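Local coordinates for protein ubiquitin conjugating enzyme (Agrocybe aegerita, PDB 3WE5) that probably carries activated ubiquitin as a thioester on a cysteine and passes it on to target proteins, as other E2 conjugating enzymes do, at residues A[40-45]-A[126-131]; A[56-61]-A[75-80]; A[66-71]-A[142-147]; A[105-110]-A[148-153]. One frame throughout, in Å; residues are numbered along the deposited sequence.

Contact 1 (A[40-45]-A[126-131]); sequences GCPVGI and SVIAVC
Cys-41 faces Ile-128 with their CA atoms 7.5 Å apart, and Ile-45 faces Cys-131 with their CA atoms 7.2 Å apart. No hydrogen bond joins 40-45 to 126-131, although further along the helix Gln-135 NE2 bonds to Val-43 O; a type II turn from Pro-42 to Ile-45 bends the loop back into strand 45-49. Ile-128 serves both Cys-41 and Pro-42. Its chi1 of -67° puts CG1 beside the backbone N and CG2 anti to it, 3.7 Å from Pro-42 CD, while the turn at chi2 (-72°) brings Ile-128 CD1 to 3.9 Å from Cys-41 SG. This seam belongs to the UBC fold, in which the link from the N-terminal helix to the sheet passes close to the start of the central helix. Further on, Ile-45 CD1 meets Cys-131 CB at 3.9 Å, and CG2 of Ile-45 lies beside the same carbon. Cut back to an alanine, Ile-45 would lose both branches, and a gap is likely to open beside Cys-131.

Contact 2 (A[56-61]-A[75-80]); sequences WLFTIE and LQFRFD
Trp-56 pairs with Phe-77 and Phe-58 with Leu-75 through two pairs of backbone hydrogen bonds, the strands running antiparallel at 155°. Each of the four measures 2.9 Å from N to O, as in Phe-58 N to Leu-75 O, and together they fix the register. Leu-57 and Gln-76 form the non-hydrogen-bonded pair between them, where CA-H...O contacts add a weaker tie, such as Gln-76 CA to Trp-56 O at 3.4 Å.

Aromatic contacts gather on the face that bears Trp-56, Phe-58 and Phe-77. With CG anti to the carbonyl carbon (chi1 -48°), Phe-79 turns its ring edge onto the indole of Trp-56, Phe-79 CE2 lying 3.7 Å from Trp-56 CG and the planes 75° apart, a T-shaped arrangement; Trp-56 NE1 is spent on the carbonyl of Asp-52. Phe-58 and Phe-77 meet obliquely, with Phe-58 CD1 3.7 Å from Phe-77 CE1.

Aliphatic contacts complete the interface. Ile-60 CG1 lies 3.9 Å from Leu-75 CD2 on the aromatic face. On the other face Leu-57 and Gln-76 run side by side, and Leu-57 CD2 touches Gln-76 CB at 3.7 Å.

Val-127 of helix 127-140 packs on Phe-58, Phe-77 and Phe-79. A beta hairpin at the middle of a four-stranded antiparallel meander, with the central helix against its apolar face, is characteristic of the UBC fold of E2 enzymes.

Contact 3 (A[66-71]-A[142-147]); sequences SQYQGE and KKKERP
Lys-144 reaches across to Gln-67 and Tyr-68, and its chain can be followed outward. CB points toward the 66-71 loop. Lys-144 CG, anti to the carbonyl carbon (chi1 -61°), lies 3.5 Å from Gln-67 CB, where the two side chains pass at a slant. Lys-144 CD rests 3.5 Å from the carbonyl O of Gln-67. A bend at chi3 (53°) then turns Lys-144 CE to 4.1 Å from Tyr-68 CE1. Lys-144 NZ ends 5.1 Å from Glu-71 OE1, which is bonded to Tyr-73 OH; the opposite charges may attract weakly, though they are not in contact. Gln-67 in turn bends at chi2, which leaves Gln-67 CD 3.8 Å from the carbonyl O of Lys-142. Tyr-68 is fixed at its far end by a hydrogen bond from OH to the carbonyl of Val-102. Nearby, Lys-143 NZ is hydrogen-bonded to the carbonyl O of Ser-140 of the second subunit. With no hydrogen bond between the two segments and the methylenes of Lys-144 supplying the closest approaches, this surface contact rests mainly on van der Waals fit.

Contact 4 (A[105-110]-A[148-153]); sequences HVYSNG and ADNDRY
Tyr-107 lays one face of its ring against Tyr-153, a face-to-face stack with ring centroids 4.2 Å apart and planes inclined by 29°. The closest approach is Tyr-107 CG to Tyr-153 CD2, 3.5 Å. At its far end Tyr-107 OH donates to the syn lone pair of Asp-149 OD1 at 2.6 Å, the carboxylate standing steeply across the ring plane. Arg-152 of the second subunit meets both groups, hydrogen-bonded to the same hydroxyl and paired in charge with Asp-149 OD2. A phenylalanine in place of Tyr-107 could still stack, but Asp-149 OD1 would probably lose its donor, and the arginine of the second subunit would be left with the carboxylate without the hydroxyl beside it. Asn-150 grips Ser-108 twice: Asn-150 OD1 accepts from Ser-108 N at 2.8 Å, in the carbonyl plane, and Asn-150 ND2 donates to Ser-108 OG at 3.1 Å. Holding CG anti to the backbone N (chi1 -174°) carries the amide out to this loop, and the two bonds fix which way round it lies. Asn-109 ND2 approaches Tyr-153 CE2 at 3.8 Å, while Asn-109 OD1 and Tyr-153 OH turn to His-111. The contact thus clasps the start of helix 150-156 to a loop whose Gly-110 is hydrogen-bonded to Phe-92 of strand 89-92 and whose Val-106 packs on Met-137 of helix 127-140.

Contacts 1 and 2, their centres 10 Å apart, share one core: Gly-44 O lies 2.8 Å from Glu-61 N, a probable hydrogen bond, and Val-127 CG1 comes within 3.4 Å of Phe-58 CE1. Contact 3 meets contact 2 at the hairpin's loop end, where Glu-61 CG touches Glu-71 O at 3.4 Å. Contacts 3 and 4 alternate along the chain, segment 142-147 running straight into 148-153, and they touch through Pro-147, whose CB is 3.6 Å from Tyr-107 CE1; both touch the second subunit. Contacts 1 and 4 lie about 24 Å apart between centres, on opposite sides of the chain's centre. His-105 in contact 4 hydrogen-bonds the backbone of Cys-113, which probably corresponds to the family's active-site cysteine.

Contact 1 (A[40-45]-A[126-131])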
loop_
_atom_site.group_PDB
_atom_site.type_symbol
_atom_site.label_atom_id
_atom_site.label_comp_id
_atom_site.label_asym_id
_atom_site.label_seq_id
_atom_site.Cartn_x
_atom_site.Cartn_y
_atom_site.Cartn_z
ATOM N N GLY A 40 -0.639 -10.640 -32.727
ATOM C CA GLY A 40 0.548 -10.572 -31.906
ATOM C C GLY A 40 0.253 -9.857 -30.604
ATOM O O GLY A 40 -0.870 -9.403 -30.361
ATOM N N CYS A 41 1.248 -9.794 -29.736
ATOM C CA CYS A 41 1.067 -9.107 -28.458
ATOM C C CYS A 41 1.695 -7.732 -28.521
ATOM O O CYS A 41 2.597 -7.513 -29.341
ATOM C CB CYS A 41 1.752 -9.857 -27.312
ATOM S SG CYS A 41 1.023 -11.448 -26.845
ATOM N N PRO A 42 1.253 -6.816 -27.646
ATOM C CA PRO A 42 1.903 -5.505 -27.595
ATOM C C PRO A 42 3.319 -5.636 -27.086
ATOM O O PRO A 42 3.653 -6.613 -26.426
ATOM C CB PRO A 42 1.056 -4.727 -26.575
ATOM C CG PRO A 42 -0.287 -5.441 -26.575
ATOM C CD PRO A 42 0.080 -6.883 -26.752
ATOM N N VAL A 43 4.156 -4.645 -27.361
ATOM C CA VAL A 43 5.556 -4.743 -26.986
ATOM C C VAL A 43 5.740 -4.990 -25.488
ATOM O O VAL A 43 5.065 -4.370 -24.633
ATOM C CB VAL A 43 6.356 -3.482 -27.478
ATOM C CG1 VAL A 43 5.845 -2.207 -26.821
ATOM C CG2 VAL A 43 7.849 -3.659 -27.225
ATOM N N GLY A 44 6.632 -5.924 -25.175
ATOM C CA GLY A 44 6.985 -6.193 -23.796
ATOM C C GLY A 44 6.108 -7.299 -23.226
ATOM O O GLY A 44 6.362 -7.806 -22.138
ATOM N N ILE A 45 5.081 -7.675 -23.965
ATOM C CA ILE A 45 4.178 -8.723 -23.462
ATOM C C ILE A 45 4.351 -9.965 -24.323
ATOM O O ILE A 45 4.301 -9.900 -25.542
ATOM C CB ILE A 45 2.719 -8.235 -23.449
ATOM C CG1 ILE A 45 2.530 -7.114 -22.429
ATOM C CG2 ILE A 45 1.764 -9.413 -23.127
ATOM C CD1 ILE A 45 1.367 -6.212 -22.759
ATOM N N SER A 126 -10.194 -7.757 -21.931
ATOM C CA SER A 126 -9.622 -8.978 -22.485
ATOM C C SER A 126 -8.382 -9.291 -21.698
ATOM O O SER A 126 -7.919 -8.487 -20.900
ATOM C CB SER A 126 -9.230 -8.778 -23.940
ATOM O OG SER A 126 -8.238 -7.765 -24.065
ATOM N N VAL A 127 -7.838 -10.480 -21.910
ATOM C CA VAL A 127 -6.611 -10.844 -21.241
ATOM C C VAL A 127 -5.477 -9.857 -21.589
ATOM O O VAL A 127 -4.725 -9.415 -20.696
ATOM C CB VAL A 127 -6.220 -12.264 -21.656
ATOM C CG1 VAL A 127 -4.823 -12.576 -21.122
ATOM C CG2 VAL A 127 -7.248 -13.238 -21.083
ATOM N N ILE A 128 -5.356 -9.537 -22.865
ATOM C CA ILE A 128 -4.301 -8.609 -23.306
ATOM C C ILE A 128 -4.503 -7.222 -22.701
ATOM O O ILE A 128 -3.544 -6.593 -22.270
ATOM C CB ILE A 128 -4.204 -8.561 -24.827
ATOM C CG1 ILE A 128 -3.713 -9.914 -25.335
ATOM C CG2 ILE A 128 -3.250 -7.447 -25.274
ATOM C CD1 ILE A 128 -2.225 -10.197 -25.034
ATOM N N ALA A 129 -5.744 -6.751 -22.620
ATOM C CA ALA A 129 -5.996 -5.485 -21.896
ATOM C C ALA A 129 -5.523 -5.502 -20.453
ATOM O O ALA A 129 -4.965 -4.527 -19.962
ATOM C CB ALA A 129 -7.509 -5.084 -21.981
ATOM N N VAL A 130 -5.729 -6.605 -19.746
ATOM C CA VAL A 130 -5.225 -6.725 -18.404
ATOM C C VAL A 130 -3.693 -6.664 -18.390
ATOM O O VAL A 130 -3.105 -6.008 -17.528
ATOM C CB VAL A 130 -5.699 -8.041 -17.755
ATOM C CG1 VAL A 130 -5.060 -8.228 -16.378
ATOM C CG2 VAL A 130 -7.220 -8.041 -17.645
ATOM N N CYS A 131 -3.052 -7.381 -19.315
ATOM C CA CYS A 131 -1.583 -7.374 -19.387
ATOM C C CYS A 131 -1.045 -5.959 -19.570
ATOM O O CYS A 131 -0.071 -5.555 -18.901
ATOM C CB CYS A 131 -1.113 -8.197 -20.575
ATOM S SG CYS A 131 -1.262 -10.011 -20.324
#

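Contact 2 (A[56-61]-A[75-80])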
loop_
_atom_site.group_PDB
_atom_site.type_symbol
_atom_site.label_atom_id
_atom_site.label_comp_id
_atom_site.label_asym_id
_atom_site.label_seq_id
_atom_site.Cartn_x
_atom_site.Cartn_y
_atom_site.Cartn_z
ATOM N N TRP A 56 -3.398 -19.588 -18.329
ATOM C CA TRP A 56 -2.421 -19.090 -19.302
ATOM C C TRP A 56 -1.286 -18.363 -18.585
ATOM O O TRP A 56 -1.456 -17.807 -17.493
ATOM C CB TRP A 56 -3.079 -18.086 -20.274
ATOM C CG TRP A 56 -4.122 -18.632 -21.216
ATOM C CD1 TRP A 56 -4.548 -19.933 -21.344
ATOM C CD2 TRP A 56 -4.853 -17.868 -22.175
ATOM N NE1 TRP A 56 -5.517 -20.017 -22.331
ATOM C CE2 TRP A 56 -5.719 -18.760 -22.858
ATOM C CE3 TRP A 56 -4.859 -16.505 -22.528
ATOM C CZ2 TRP A 56 -6.606 -18.330 -23.866
ATOM C CZ3 TRP A 56 -5.745 -16.075 -23.526
ATOM C CH2 TRP A 56 -6.598 -16.996 -24.201
ATOM N N LEU A 57 -0.107 -18.366 -19.209
ATOM C CA LEU A 57 1.045 -17.638 -18.682
ATOM C C LEU A 57 1.607 -16.674 -19.735
ATOM O O LEU A 57 1.749 -17.028 -20.907
ATOM C CB LEU A 57 2.161 -18.628 -18.337
ATOM C CG LEU A 57 1.866 -19.628 -17.224
ATOM C CD1 LEU A 57 3.033 -20.651 -17.145
ATOM C CD2 LEU A 57 1.671 -18.939 -15.899
ATOM N N PHE A 58 1.929 -15.462 -19.282
ATOM C CA PHE A 58 2.616 -14.445 -20.085
ATOM C C PHE A 58 3.912 -14.011 -19.383
ATOM O O PHE A 58 4.051 -14.150 -18.176
ATOM C CB PHE A 58 1.734 -13.191 -20.212
ATOM C CG PHE A 58 0.510 -13.382 -21.030
ATOM C CD1 PHE A 58 -0.621 -13.975 -20.479
ATOM C CD2 PHE A 58 0.468 -12.972 -22.358
ATOM C CE1 PHE A 58 -1.764 -14.148 -21.242
ATOM C CE2 PHE A 58 -0.667 -13.134 -23.130
ATOM C CZ PHE A 58 -1.796 -13.750 -22.564
ATOM N N THR A 59 4.860 -13.474 -20.147
ATOM C CA THR A 59 5.904 -12.656 -19.524
ATOM C C THR A 59 5.578 -11.191 -19.771
ATOM O O THR A 59 5.049 -10.844 -20.819
ATOM C CB THR A 59 7.307 -12.985 -20.012
ATOM O OG1 THR A 59 7.389 -12.790 -21.417
ATOM C CG2 THR A 59 7.657 -14.419 -19.676
ATOM N N ILE A 60 5.886 -10.362 -18.776
ATOM C CA ILE A 60 5.617 -8.927 -18.841
ATOM C C ILE A 60 6.942 -8.211 -18.603
ATOM O O ILE A 60 7.584 -8.383 -17.549
ATOM C CB ILE A 60 4.654 -8.506 -17.743
ATOM C CG1 ILE A 60 3.312 -9.253 -17.872
ATOM C CG2 ILE A 60 4.454 -6.978 -17.745
ATOM C CD1 ILE A 60 2.567 -9.010 -19.178
ATOM N N GLU A 61 7.350 -7.415 -19.583
ATOM C CA GLU A 61 8.509 -6.537 -19.396
ATOM C C GLU A 61 8.025 -5.115 -19.532
ATOM O O GLU A 61 7.278 -4.795 -20.456
ATOM C CB GLU A 61 9.581 -6.807 -20.443
ATOM C CG GLU A 61 10.765 -5.848 -20.314
ATOM C CD GLU A 61 11.968 -6.276 -21.118
ATOM O OE1 GLU A 61 11.976 -7.430 -21.602
ATOM O OE2 GLU A 61 12.901 -5.449 -21.256
ATOM N N LEU A 75 3.367 -13.707 -15.441
ATOM C CA LEU A 75 1.996 -13.359 -15.021
ATOM C C LEU A 75 1.069 -14.509 -15.397
ATOM O O LEU A 75 1.053 -14.956 -16.545
ATOM C CB LEU A 75 1.557 -12.075 -15.732
ATOM C CG LEU A 75 0.207 -11.452 -15.354
ATOM C CD1 LEU A 75 0.234 -10.997 -13.886
ATOM C CD2 LEU A 75 -0.119 -10.262 -16.284
ATOM N N GLN A 76 0.295 -14.978 -14.415
ATOM C CA GLN A 76 -0.604 -16.114 -14.614
ATOM C C GLN A 76 -2.052 -15.643 -14.601
ATOM O O GLN A 76 -2.417 -14.812 -13.772
ATOM C CB GLN A 76 -0.364 -17.109 -13.476
ATOM C CG GLN A 76 -1.264 -18.358 -13.457
ATOM C CD GLN A 76 -0.979 -19.159 -12.186
ATOM O OE1 GLN A 76 0.008 -19.877 -12.117
ATOM N NE2 GLN A 76 -1.796 -18.971 -11.156
ATOM N N PHE A 77 -2.828 -16.137 -15.560
ATOM C CA PHE A 77 -4.281 -15.943 -15.613
ATOM C C PHE A 77 -4.944 -17.277 -15.348
ATOM O O PHE A 77 -4.610 -18.263 -15.995
ATOM C CB PHE A 77 -4.700 -15.484 -17.003
ATOM C CG PHE A 77 -4.333 -14.069 -17.289
ATOM C CD1 PHE A 77 -3.024 -13.725 -17.535
ATOM C CD2 PHE A 77 -5.310 -13.078 -17.308
ATOM C CE1 PHE A 77 -2.682 -12.376 -17.791
ATOM C CE2 PHE A 77 -4.988 -11.782 -17.556
ATOM C CZ PHE A 77 -3.672 -11.415 -17.783
ATOM N N ARG A 78 -5.899 -17.305 -14.425
ATOM C CA ARG A 78 -6.776 -18.477 -14.287
ATOM C C ARG A 78 -8.220 -18.094 -14.572
ATOM O O ARG A 78 -8.689 -17.045 -14.097
ATOM C CB ARG A 78 -6.634 -19.080 -12.881
ATOM C CG ARG A 78 -5.376 -19.907 -12.712
ATOM C CD ARG A 78 -5.333 -20.611 -11.364
ATOM N NE ARG A 78 -5.008 -19.678 -10.296
ATOM C CZ ARG A 78 -5.006 -19.995 -9.007
ATOM N NH1 ARG A 78 -5.347 -21.222 -8.621
ATOM N NH2 ARG A 78 -4.675 -19.086 -8.105
ATOM N N PHE A 79 -8.916 -18.928 -15.340
ATOM C CA PHE A 79 -10.288 -18.638 -15.808
ATOM C C PHE A 79 -11.277 -19.639 -15.227
ATOM O O PHE A 79 -11.033 -20.849 -15.287
ATOM C CB PHE A 79 -10.372 -18.701 -17.346
ATOM C CG PHE A 79 -9.270 -17.925 -18.050
ATOM C CD1 PHE A 79 -9.336 -16.538 -18.125
ATOM C CD2 PHE A 79 -8.184 -18.580 -18.607
ATOM C CE1 PHE A 79 -8.299 -15.801 -18.730
ATOM C CE2 PHE A 79 -7.163 -17.851 -19.252
ATOM C CZ PHE A 79 -7.230 -16.468 -19.303
ATOM N N ASP A 80 -12.383 -19.162 -14.665
ATOM C CA ASP A 80 -13.431 -20.114 -14.248
ATOM C C ASP A 80 -14.508 -20.259 -15.320
ATOM O O ASP A 80 -14.406 -19.664 -16.392
ATOM C CB ASP A 80 -13.996 -19.770 -12.859
ATOM C CG ASP A 80 -14.753 -18.451 -12.826
ATOM O OD1 ASP A 80 -15.380 -18.074 -13.832
ATOM O OD2 ASP A 80 -14.739 -17.779 -11.776
#

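Contact 3 (A[66-71]-A[142-147])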
loop_
_atom_site.group_PDB
_atom_site.type_symbol
_atom_site.label_atom_id
_atom_site.label_comp_id
_atom_site.label_asym_id
_atom_site.label_seq_id
_atom_site.Cartn_x
_atom_site.Cartn_y
_atom_site.Cartn_z
ATOM N N SER A 66 11.717 3.000 -16.281
ATOM C CA SER A 66 10.954 2.512 -15.138
ATOM C C SER A 66 11.869 1.926 -14.085
ATOM O O SER A 66 13.091 1.816 -14.272
ATOM C CB SER A 66 9.966 1.432 -15.584
ATOM O OG SER A 66 10.641 0.197 -15.736
ATOM N N GLN A 67 11.261 1.502 -12.982
ATOM C CA GLN A 67 11.979 0.877 -11.894
ATOM C C GLN A 67 12.247 -0.607 -12.137
ATOM O O GLN A 67 12.849 -1.273 -11.306
ATOM C CB GLN A 67 11.197 1.056 -10.599
ATOM C CG GLN A 67 11.026 2.521 -10.191
ATOM C CD GLN A 67 12.345 3.158 -9.794
ATOM O OE1 GLN A 67 13.009 2.696 -8.865
ATOM N NE2 GLN A 67 12.735 4.218 -10.504
ATOM N N TYR A 68 11.785 -1.117 -13.277
ATOM C CA TYR A 68 11.857 -2.552 -13.575
ATOM C C TYR A 68 12.550 -2.775 -14.917
ATOM O O TYR A 68 12.308 -3.766 -15.598
ATOM C CB TYR A 68 10.438 -3.155 -13.592
ATOM C CG TYR A 68 9.608 -2.741 -12.394
ATOM C CD1 TYR A 68 9.687 -3.442 -11.200
ATOM C CD2 TYR A 68 8.753 -1.641 -12.458
ATOM C CE1 TYR A 68 8.941 -3.060 -10.103
ATOM C CE2 TYR A 68 8.014 -1.251 -11.365
ATOM C CZ TYR A 68 8.112 -1.965 -10.194
ATOM O OH TYR A 68 7.365 -1.581 -9.099
ATOM N N GLN A 69 13.428 -1.846 -15.290
ATOM C CA GLN A 69 14.099 -1.905 -16.586
ATOM C C GLN A 69 14.820 -3.234 -16.783
ATOM O O GLN A 69 15.531 -3.700 -15.894
ATOM C CB GLN A 69 15.083 -0.727 -16.718
ATOM C CG GLN A 69 15.458 -0.358 -18.148
ATOM C CD GLN A 69 16.436 -1.340 -18.769
ATOM O OE1 GLN A 69 17.340 -1.842 -18.098
ATOM N NE2 GLN A 69 16.252 -1.630 -20.055
ATOM N N GLY A 70 14.596 -3.857 -17.939
ATOM C CA GLY A 70 15.294 -5.076 -18.317
ATOM C C GLY A 70 14.859 -6.363 -17.635
ATOM O O GLY A 70 15.500 -7.399 -17.799
ATOM N N GLU A 71 13.774 -6.309 -16.869
ATOM C CA GLU A 71 13.322 -7.481 -16.128
ATOM C C GLU A 71 12.056 -8.044 -16.765
ATOM O O GLU A 71 11.258 -7.285 -17.319
ATOM C CB GLU A 71 13.071 -7.083 -14.676
ATOM C CG GLU A 71 14.240 -6.296 -14.110
ATOM C CD GLU A 71 14.052 -5.919 -12.665
ATOM O OE1 GLU A 71 12.935 -5.487 -12.306
ATOM O OE2 GLU A 71 15.024 -6.055 -11.891
ATOM N N LYS A 142 7.205 5.188 -9.143
ATOM C CA LYS A 142 8.416 5.993 -9.069
ATOM C C LYS A 142 9.358 5.477 -7.988
ATOM O O LYS A 142 10.526 5.865 -7.940
ATOM C CB LYS A 142 8.079 7.467 -8.845
ATOM C CG LYS A 142 7.361 8.142 -10.020
ATOM C CD LYS A 142 8.281 8.341 -11.225
ATOM C CE LYS A 142 7.566 9.039 -12.387
ATOM N NZ LYS A 142 6.616 8.132 -13.102
ATOM N N LYS A 143 8.858 4.584 -7.139
ATOM C CA LYS A 143 9.655 4.024 -6.054
ATOM C C LYS A 143 9.182 2.630 -5.652
ATOM O O LYS A 143 8.044 2.447 -5.224
ATOM C CB LYS A 143 9.612 4.945 -4.833
ATOM C CG LYS A 143 10.122 4.300 -3.551
ATOM C CD LYS A 143 9.683 5.111 -2.341
ATOM C CE LYS A 143 9.963 6.589 -2.562
ATOM N NZ LYS A 143 9.516 7.444 -1.433
ATOM N N LYS A 144 10.072 1.655 -5.783
ATOM C CA LYS A 144 9.759 0.267 -5.472
ATOM C C LYS A 144 9.586 0.024 -3.984
ATOM O O LYS A 144 10.544 0.125 -3.216
ATOM C CB LYS A 144 10.878 -0.637 -5.981
ATOM C CG LYS A 144 11.099 -0.591 -7.478
ATOM C CD LYS A 144 12.221 -1.539 -7.873
ATOM C CE LYS A 144 11.952 -2.921 -7.320
ATOM N NZ LYS A 144 13.122 -3.839 -7.447
ATOM N N GLU A 145 8.367 -0.308 -3.574
ATOM C CA GLU A 145 8.116 -0.722 -2.197
ATOM C C GLU A 145 6.916 -1.656 -2.205
ATOM O O GLU A 145 6.081 -1.573 -3.097
ATOM C CB GLU A 145 7.861 0.492 -1.292
ATOM C CG GLU A 145 6.592 1.265 -1.593
ATOM C CD GLU A 145 6.419 2.450 -0.667
ATOM O OE1 GLU A 145 7.372 2.763 0.083
ATOM O OE2 GLU A 145 5.329 3.062 -0.687
ATOM N N ARG A 146 6.845 -2.553 -1.230
ATOM C CA ARG A 146 5.735 -3.491 -1.129
ATOM C C ARG A 146 4.510 -2.775 -0.572
ATOM O O ARG A 146 4.643 -1.661 -0.043
ATOM C CB ARG A 146 6.145 -4.677 -0.246
ATOM C CG ARG A 146 7.171 -5.591 -0.929
ATOM C CD ARG A 146 7.784 -6.611 0.016
ATOM N NE ARG A 146 8.650 -7.557 -0.690
ATOM C CZ ARG A 146 9.952 -7.375 -0.915
ATOM N NH1 ARG A 146 10.572 -6.276 -0.493
ATOM N NH2 ARG A 146 10.640 -8.301 -1.571
ATOM N N PRO A 147 3.314 -3.389 -0.710
ATOM C CA PRO A 147 2.095 -2.853 -0.087
ATOM C C PRO A 147 2.262 -2.723 1.425
ATOM O O PRO A 147 3.017 -3.490 2.021
ATOM C CB PRO A 147 1.060 -3.937 -0.357
ATOM C CG PRO A 147 1.520 -4.577 -1.633
ATOM C CD PRO A 147 3.019 -4.555 -1.571
#

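Contact 4 (A[105-110]-A[148-153])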
loop_
_atom_site.group_PDB
_atom_site.type_symbol
_atom_site.label_atom_id
_atom_site.label_comp_id
_atom_site.label_asym_id
_atom_site.label_seq_id
_atom_site.Cartn_x
_atom_site.Cartn_y
_atom_site.Cartn_z
ATOM N N HIS A 105 1.171 -2.161 -5.253
ATOM C CA HIS A 105 -0.068 -2.880 -5.498
ATOM C C HIS A 105 0.148 -4.375 -5.745
ATOM O O HIS A 105 -0.801 -5.091 -6.091
ATOM C CB HIS A 105 -0.825 -2.239 -6.660
ATOM C CG HIS A 105 -1.425 -0.913 -6.313
ATOM N ND1 HIS A 105 -2.743 -0.769 -5.932
ATOM C CD2 HIS A 105 -0.877 0.324 -6.242
ATOM C CE1 HIS A 105 -2.986 0.501 -5.667
ATOM N NE2 HIS A 105 -1.873 1.186 -5.858
ATOM N N VAL A 106 1.377 -4.848 -5.533
ATOM C CA VAL A 106 1.705 -6.265 -5.723
ATOM C C VAL A 106 2.240 -6.900 -4.454
ATOM O O VAL A 106 3.266 -6.487 -3.935
ATOM C CB VAL A 106 2.718 -6.472 -6.871
ATOM C CG1 VAL A 106 2.969 -7.986 -7.089
ATOM C CG2 VAL A 106 2.170 -5.861 -8.156
ATOM N N TYR A 107 1.537 -7.914 -3.957
ATOM C CA TYR A 107 1.952 -8.606 -2.744
ATOM C C TYR A 107 3.130 -9.538 -3.019
ATOM O O TYR A 107 3.363 -9.929 -4.159
ATOM C CB TYR A 107 0.757 -9.351 -2.139
ATOM C CG TYR A 107 -0.249 -8.389 -1.553
ATOM C CD1 TYR A 107 -0.010 -7.792 -0.319
ATOM C CD2 TYR A 107 -1.403 -8.038 -2.243
ATOM C CE1 TYR A 107 -0.897 -6.895 0.228
ATOM C CE2 TYR A 107 -2.303 -7.134 -1.702
ATOM C CZ TYR A 107 -2.037 -6.567 -0.467
ATOM O OH TYR A 107 -2.916 -5.667 0.086
ATOM N N SER A 108 3.888 -9.882 -1.985
ATOM C CA SER A 108 5.082 -10.712 -2.158
ATOM C C SER A 108 4.736 -12.138 -2.602
ATOM O O SER A 108 5.599 -12.871 -3.093
ATOM C CB SER A 108 5.911 -10.729 -0.862
ATOM O OG SER A 108 5.155 -11.290 0.199
ATOM N N ASN A 109 3.480 -12.536 -2.411
ATOM C CA ASN A 109 3.011 -13.821 -2.882
ATOM C C ASN A 109 2.506 -13.739 -4.319
ATOM O O ASN A 109 1.984 -14.713 -4.848
ATOM C CB ASN A 109 1.920 -14.383 -1.965
ATOM C CG ASN A 109 0.613 -13.614 -2.056
ATOM O OD1 ASN A 109 0.556 -12.504 -2.594
ATOM N ND2 ASN A 109 -0.445 -14.193 -1.499
ATOM N N GLY A 110 2.636 -12.569 -4.938
ATOM C CA GLY A 110 2.262 -12.419 -6.343
ATOM C C GLY A 110 0.855 -11.913 -6.593
ATOM O O GLY A 110 0.521 -11.537 -7.730
ATOM N N ALA A 148 1.547 -1.779 2.026
ATOM C CA ALA A 148 1.618 -1.547 3.467
ATOM C C ALA A 148 1.235 -2.789 4.269
ATOM O O ALA A 148 1.879 -3.117 5.263
ATOM C CB ALA A 148 0.715 -0.370 3.852
ATOM N N ASP A 149 0.177 -3.474 3.849
ATOM C CA ASP A 149 -0.303 -4.616 4.617
ATOM C C ASP A 149 0.295 -5.931 4.140
ATOM O O ASP A 149 -0.302 -6.992 4.360
ATOM C CB ASP A 149 -1.840 -4.701 4.579
ATOM C CG ASP A 149 -2.386 -5.081 3.198
ATOM O OD1 ASP A 149 -1.830 -4.619 2.177
ATOM O OD2 ASP A 149 -3.387 -5.833 3.136
ATOM N N ASN A 150 1.464 -5.868 3.497
ATOM C CA ASN A 150 2.007 -7.041 2.796
ATOM C C ASN A 150 2.088 -8.283 3.669
ATOM O O ASN A 150 1.534 -9.317 3.321
ATOM C CB ASN A 150 3.370 -6.755 2.158
ATOM C CG ASN A 150 3.872 -7.918 1.308
ATOM O OD1 ASN A 150 3.462 -8.079 0.160
ATOM N ND2 ASN A 150 4.753 -8.735 1.869
ATOM N N ASP A 151 2.758 -8.182 4.817
ATOM C CA ASP A 151 2.932 -9.365 5.656
ATOM C C ASP A 151 1.605 -9.878 6.234
ATOM O O ASP A 151 1.362 -11.090 6.265
ATOM C CB ASP A 151 3.973 -9.106 6.751
ATOM C CG ASP A 151 5.332 -8.760 6.180
ATOM O OD1 ASP A 151 5.647 -9.244 5.070
ATOM O OD2 ASP A 151 6.077 -7.991 6.830
ATOM N N ARG A 152 0.752 -8.952 6.668
ATOM C CA ARG A 152 -0.576 -9.287 7.179
ATOM C C ARG A 152 -1.368 -10.071 6.142
ATOM O O ARG A 152 -1.891 -11.154 6.424
ATOM C CB ARG A 152 -1.329 -8.008 7.566
ATOM C CG ARG A 152 -2.689 -8.245 8.212
ATOM C CD ARG A 152 -3.114 -7.068 9.101
ATOM N NE ARG A 152 -3.651 -5.940 8.339
ATOM C CZ ARG A 152 -2.989 -4.808 8.114
ATOM N NH1 ARG A 152 -1.764 -4.648 8.595
ATOM N NH2 ARG A 152 -3.549 -3.832 7.411
ATOM N N TYR A 153 -1.436 -9.524 4.931
ATOM C CA TYR A 153 -2.160 -10.174 3.845
ATOM C C TYR A 153 -1.619 -11.565 3.520
ATOM O O TYR A 153 -2.385 -12.521 3.393
ATOM C CB TYR A 153 -2.142 -9.309 2.576
ATOM C CG TYR A 153 -2.833 -9.986 1.419
ATOM C CD1 TYR A 153 -4.217 -10.030 1.345
ATOM C CD2 TYR A 153 -2.102 -10.599 0.409
ATOM C CE1 TYR A 153 -4.853 -10.651 0.297
ATOM C CE2 TYR A 153 -2.726 -11.230 -0.640
ATOM C CZ TYR A 153 -4.103 -11.256 -0.689
ATOM O OH TYR A 153 -4.738 -11.886 -1.737
#